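Local coordinates for putative p22 protein (Leishmania major, PDB 1YQF) that is of unknown function but belongs to the MAM33 family of mitochondrial glycoproteins and is a sequence homologue of human p32, at residues A[118-130]-A[141-153]. Sequence-based numbering, arbitrary orientation.
Sequences VLNNIRFYDEAAL and KRNELYTGPLVHE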
# COMPACT_ATOMS: atom_id res chain seq x y z
N VAL A 118 5.33 -6.21 21.46
CA VAL A 118 3.89 -6.39 21.28
C VAL A 118 3.64 -7.19 20.01
O VAL A 118 4.15 -6.88 18.95
CB VAL A 118 3.15 -5.04 21.21
CG1 VAL A 118 1.65 -5.27 21.05
CG2 VAL A 118 3.43 -4.21 22.47
N LEU A 119 2.84 -8.24 20.16
CA LEU A 119 2.52 -9.16 19.08
C LEU A 119 1.29 -8.68 18.33
O LEU A 119 0.24 -8.46 18.93
CB LEU A 119 2.27 -10.53 19.69
CG LEU A 119 2.08 -11.74 18.78
CD1 LEU A 119 3.26 -11.94 17.83
CD2 LEU A 119 1.89 -12.94 19.69
N ASN A 120 1.42 -8.53 17.02
CA ASN A 120 0.34 -7.99 16.19
C ASN A 120 -0.25 -8.96 15.17
O ASN A 120 -1.38 -8.76 14.72
CB ASN A 120 0.81 -6.72 15.50
CG ASN A 120 1.00 -5.56 16.46
OD1 ASN A 120 0.14 -5.31 17.31
ND2 ASN A 120 2.12 -4.87 16.35
N ASN A 121 0.49 -9.99 14.78
CA ASN A 121 -0.02 -10.97 13.81
C ASN A 121 0.82 -12.24 13.78
O ASN A 121 2.03 -12.18 13.93
CB ASN A 121 -0.07 -10.36 12.41
CG ASN A 121 -0.99 -11.14 11.48
OD1 ASN A 121 -2.21 -10.94 11.49
ND2 ASN A 121 -0.42 -12.03 10.68
N ILE A 122 0.15 -13.37 13.57
CA ILE A 122 0.80 -14.67 13.41
C ILE A 122 0.15 -15.40 12.25
O ILE A 122 -1.07 -15.57 12.22
CB ILE A 122 0.64 -15.53 14.67
CG1 ILE A 122 1.14 -14.80 15.92
CG2 ILE A 122 1.38 -16.87 14.50
CD1 ILE A 122 0.78 -15.50 17.19
N ARG A 123 0.97 -15.84 11.31
CA ARG A 123 0.48 -16.54 10.12
C ARG A 123 1.50 -17.58 9.67
O ARG A 123 2.65 -17.52 10.07
CB ARG A 123 0.24 -15.52 9.01
CG ARG A 123 1.51 -14.87 8.51
CD ARG A 123 1.28 -13.79 7.52
NE ARG A 123 0.67 -14.33 6.31
CZ ARG A 123 0.35 -13.61 5.24
NH1 ARG A 123 0.58 -12.30 5.21
NH2 ARG A 123 -0.18 -14.20 4.18
N PHE A 124 1.08 -18.51 8.82
CA PHE A 124 1.95 -19.58 8.34
C PHE A 124 1.98 -19.67 6.82
O PHE A 124 1.04 -19.24 6.15
CB PHE A 124 1.49 -20.91 8.90
CG PHE A 124 1.61 -21.03 10.39
CD1 PHE A 124 2.84 -21.30 10.97
CD2 PHE A 124 0.50 -20.87 11.20
CE1 PHE A 124 2.95 -21.41 12.35
CE2 PHE A 124 0.61 -20.98 12.57
CZ PHE A 124 1.84 -21.25 13.15
N TYR A 125 3.07 -20.23 6.30
CA TYR A 125 3.26 -20.47 4.87
C TYR A 125 3.83 -21.87 4.67
O TYR A 125 4.62 -22.34 5.49
CB TYR A 125 4.25 -19.47 4.27
CG TYR A 125 3.93 -18.01 4.47
CD1 TYR A 125 3.16 -17.30 3.55
CD2 TYR A 125 4.46 -17.31 5.56
CE1 TYR A 125 2.89 -15.95 3.73
CE2 TYR A 125 4.20 -15.96 5.73
CZ TYR A 125 3.42 -15.29 4.82
OH TYR A 125 3.17 -13.94 5.02
N ASP A 126 3.47 -22.53 3.57
CA ASP A 126 3.97 -23.88 3.29
C ASP A 126 5.47 -23.89 2.98
O ASP A 126 6.15 -24.87 3.29
CB ASP A 126 3.20 -24.51 2.12
CG ASP A 126 1.77 -24.85 2.48
OD1 ASP A 126 1.39 -25.10 3.64
OD2 ASP A 126 0.92 -24.87 1.56
N GLU A 127 5.97 -22.81 2.38
CA GLU A 127 7.38 -22.74 2.00
C GLU A 127 8.06 -21.43 2.41
O GLU A 127 7.44 -20.36 2.42
CB GLU A 127 7.54 -22.99 0.50
CG GLU A 127 6.87 -21.98 -0.40
CD GLU A 127 6.97 -22.35 -1.87
OE1 GLU A 127 6.54 -23.46 -2.23
OE2 GLU A 127 7.50 -21.53 -2.66
N ALA A 128 9.35 -21.54 2.73
CA ALA A 128 10.18 -20.42 3.18
C ALA A 128 10.26 -19.25 2.20
O ALA A 128 10.19 -18.10 2.61
CB ALA A 128 11.58 -20.92 3.51
N ALA A 129 10.45 -19.54 0.91
CA ALA A 129 10.59 -18.49 -0.10
C ALA A 129 9.30 -17.68 -0.24
O ALA A 129 9.33 -16.48 -0.47
CB ALA A 129 10.99 -19.08 -1.44
N LEU A 130 8.17 -18.36 -0.09
CA LEU A 130 6.87 -17.70 -0.15
C LEU A 130 6.75 -16.66 0.96
O LEU A 130 6.16 -15.59 0.77
CB LEU A 130 5.76 -18.74 -0.02
CG LEU A 130 4.31 -18.28 -0.15
CD1 LEU A 130 4.06 -17.56 -1.46
CD2 LEU A 130 3.40 -19.48 -0.01
N LYS A 141 1.34 -12.19 -3.70
CA LYS A 141 0.97 -13.60 -3.53
C LYS A 141 0.59 -13.85 -2.08
O LYS A 141 -0.42 -14.50 -1.80
CB LYS A 141 2.11 -14.53 -3.95
CG LYS A 141 2.49 -14.41 -5.42
CD LYS A 141 3.51 -15.48 -5.83
CE LYS A 141 4.26 -15.08 -7.09
NZ LYS A 141 5.38 -14.13 -6.82
N ARG A 142 1.39 -13.33 -1.16
CA ARG A 142 1.11 -13.44 0.27
C ARG A 142 -0.18 -12.73 0.66
O ARG A 142 -0.91 -13.19 1.54
CB ARG A 142 2.26 -12.86 1.09
CG ARG A 142 3.52 -13.70 1.14
CD ARG A 142 4.47 -13.25 2.24
NE ARG A 142 5.04 -11.93 1.97
CZ ARG A 142 6.12 -11.71 1.21
NH1 ARG A 142 6.77 -12.71 0.64
NH2 ARG A 142 6.55 -10.47 1.03
N ASN A 143 -0.47 -11.61 -0.01
CA ASN A 143 -1.67 -10.82 0.28
C ASN A 143 -2.97 -11.61 0.05
O ASN A 143 -3.99 -11.29 0.65
CB ASN A 143 -1.69 -9.55 -0.58
CG ASN A 143 -0.74 -8.47 -0.07
OD1 ASN A 143 -0.26 -8.52 1.06
ND2 ASN A 143 -0.47 -7.48 -0.92
N GLU A 144 -2.92 -12.63 -0.80
CA GLU A 144 -4.09 -13.46 -1.10
C GLU A 144 -4.30 -14.62 -0.13
O GLU A 144 -5.39 -15.18 -0.08
CB GLU A 144 -3.95 -14.07 -2.50
CG GLU A 144 -3.97 -13.08 -3.64
CD GLU A 144 -4.01 -13.78 -4.99
OE1 GLU A 144 -3.07 -14.56 -5.28
OE2 GLU A 144 -4.99 -13.58 -5.74
N LEU A 145 -3.26 -15.01 0.60
CA LEU A 145 -3.34 -16.15 1.51
C LEU A 145 -3.97 -15.74 2.85
O LEU A 145 -4.10 -14.55 3.15
CB LEU A 145 -1.96 -16.75 1.76
CG LEU A 145 -1.15 -17.20 0.54
CD1 LEU A 145 0.20 -17.75 0.97
CD2 LEU A 145 -1.88 -18.24 -0.28
N TYR A 146 -4.34 -16.74 3.65
CA TYR A 146 -4.90 -16.53 4.98
C TYR A 146 -3.84 -15.92 5.90
O TYR A 146 -2.81 -16.54 6.16
CB TYR A 146 -5.38 -17.85 5.57
CG TYR A 146 -5.90 -17.77 6.99
CD1 TYR A 146 -6.95 -16.93 7.34
CD2 TYR A 146 -5.33 -18.57 7.99
CE1 TYR A 146 -7.43 -16.87 8.65
CE2 TYR A 146 -5.80 -18.52 9.29
CZ TYR A 146 -6.85 -17.67 9.62
OH TYR A 146 -7.29 -17.64 10.92
N THR A 147 -4.12 -14.73 6.41
CA THR A 147 -3.17 -14.00 7.25
C THR A 147 -3.30 -14.31 8.74
O THR A 147 -2.64 -13.68 9.56
CB THR A 147 -3.31 -12.47 7.03
OG1 THR A 147 -4.63 -12.03 7.39
CG2 THR A 147 -3.17 -12.11 5.55
N GLY A 148 -4.16 -15.26 9.10
CA GLY A 148 -4.35 -15.63 10.49
C GLY A 148 -5.50 -14.89 11.14
O GLY A 148 -6.05 -13.96 10.54
N PRO A 149 -5.85 -15.27 12.36
CA PRO A 149 -6.96 -14.63 13.09
C PRO A 149 -6.54 -13.29 13.67
O PRO A 149 -5.35 -13.01 13.74
CB PRO A 149 -7.23 -15.62 14.22
CG PRO A 149 -5.88 -16.17 14.53
CD PRO A 149 -5.19 -16.30 13.18
N LEU A 150 -7.50 -12.47 14.07
CA LEU A 150 -7.20 -11.22 14.75
C LEU A 150 -6.65 -11.51 16.15
O LEU A 150 -7.29 -12.18 16.95
CB LEU A 150 -8.45 -10.35 14.84
CG LEU A 150 -9.07 -9.97 13.49
CD1 LEU A 150 -10.34 -9.15 13.70
CD2 LEU A 150 -8.07 -9.21 12.63
N VAL A 151 -5.45 -11.00 16.40
CA VAL A 151 -4.72 -11.27 17.64
C VAL A 151 -5.44 -10.73 18.89
O VAL A 151 -5.34 -11.33 19.96
CB VAL A 151 -3.28 -10.72 17.56
CG1 VAL A 151 -2.61 -10.71 18.91
CG2 VAL A 151 -2.45 -11.55 16.60
N HIS A 152 -6.17 -9.63 18.73
CA HIS A 152 -6.95 -9.04 19.83
C HIS A 152 -8.04 -9.99 20.34
O HIS A 152 -8.40 -9.96 21.52
CB HIS A 152 -7.59 -7.72 19.40
CG HIS A 152 -8.73 -7.28 20.27
ND1 HIS A 152 -8.55 -6.85 21.56
CD2 HIS A 152 -10.06 -7.24 20.04
CE1 HIS A 152 -9.72 -6.55 22.09
NE2 HIS A 152 -10.66 -6.78 21.19
N GLU A 153 -8.56 -10.82 19.44
CA GLU A 153 -9.64 -11.76 19.78
C GLU A 153 -9.16 -13.11 20.32
O GLU A 153 -9.99 -13.95 20.65
CB GLU A 153 -10.53 -11.96 18.55
CG GLU A 153 -11.45 -10.78 18.28
CD GLU A 153 -12.03 -10.78 16.88
OE1 GLU A 153 -12.15 -11.87 16.28
OE2 GLU A 153 -12.38 -9.68 16.39
O HOH W 1 -3.78 -9.93 14.03
O HOH W 2 -4.88 -11.60 10.12
O HOH W 3 -2.74 -13.27 13.05
O HOH W 4 -0.34 -17.15 5.29
O HOH W 5 0.51 -9.99 3.18
O HOH W 6 -1.69 -18.50 8.42
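The guanidinium group of Arg123 meets Thr147 over one face, where the methyl CG2 of Thr147 is offset toward the rim and lies 3.8 Å from Arg123 CZ; the phenol end of Tyr125 is modelled too tightly against the opposite face, and its exact position is doubtful. At the edge, Arg123 NH2 donates in the guanidinium plane to Arg142 O (2.9 Å), and two waters lie in the same plane, one linking Arg123 NH1 to Asn143 OD1, the other Arg123 NH2 to the backbone oxygens of Phe124 and Tyr146. Arg142 O also accepts from Leu145 N, and the two donors reach it from opposite faces of its plane, so this oxygen of helix 136-144 is gripped twice. A bend at chi3 (-64°) turns the Arg123 guanidinium toward Arg142 O. The Arg142 side chain returns across the contact with Arg142 NH1 donating to Leu130 O (2.9 Å, N-H...O 168°), while its CG and CD lie alongside Tyr125 CE1, with the guanidinium plane 88° from the ring. Beside them, Leu130 CD2 and Leu145 CD1 meet tip to tip at 3.8 Å. Farther along the strand, Asn121 ND2 bonds to Thr147 O in the carbonyl plane (3.0 Å). Water bridges tie Asn120, Asn121 and Ile122 to residues 147-151, and Val151 CG2 rests 3.5 Å from Asn120 O.

Residues 145-151 thus run beside strand 116-125, the last of the six-stranded antiparallel sheet, mostly through side chains and water. Asn120 and Asn121 form a classic beta bulge opposite Asp109 of strand 105-113, and Tyr125 OH bonds to Gln107. Helix 156-168 packs on Leu119, Ile122 and Val151, while Trp194 of the second subunit donates to Ile122 O and packs on Pro149, joining this sheet edge to the subunit interface.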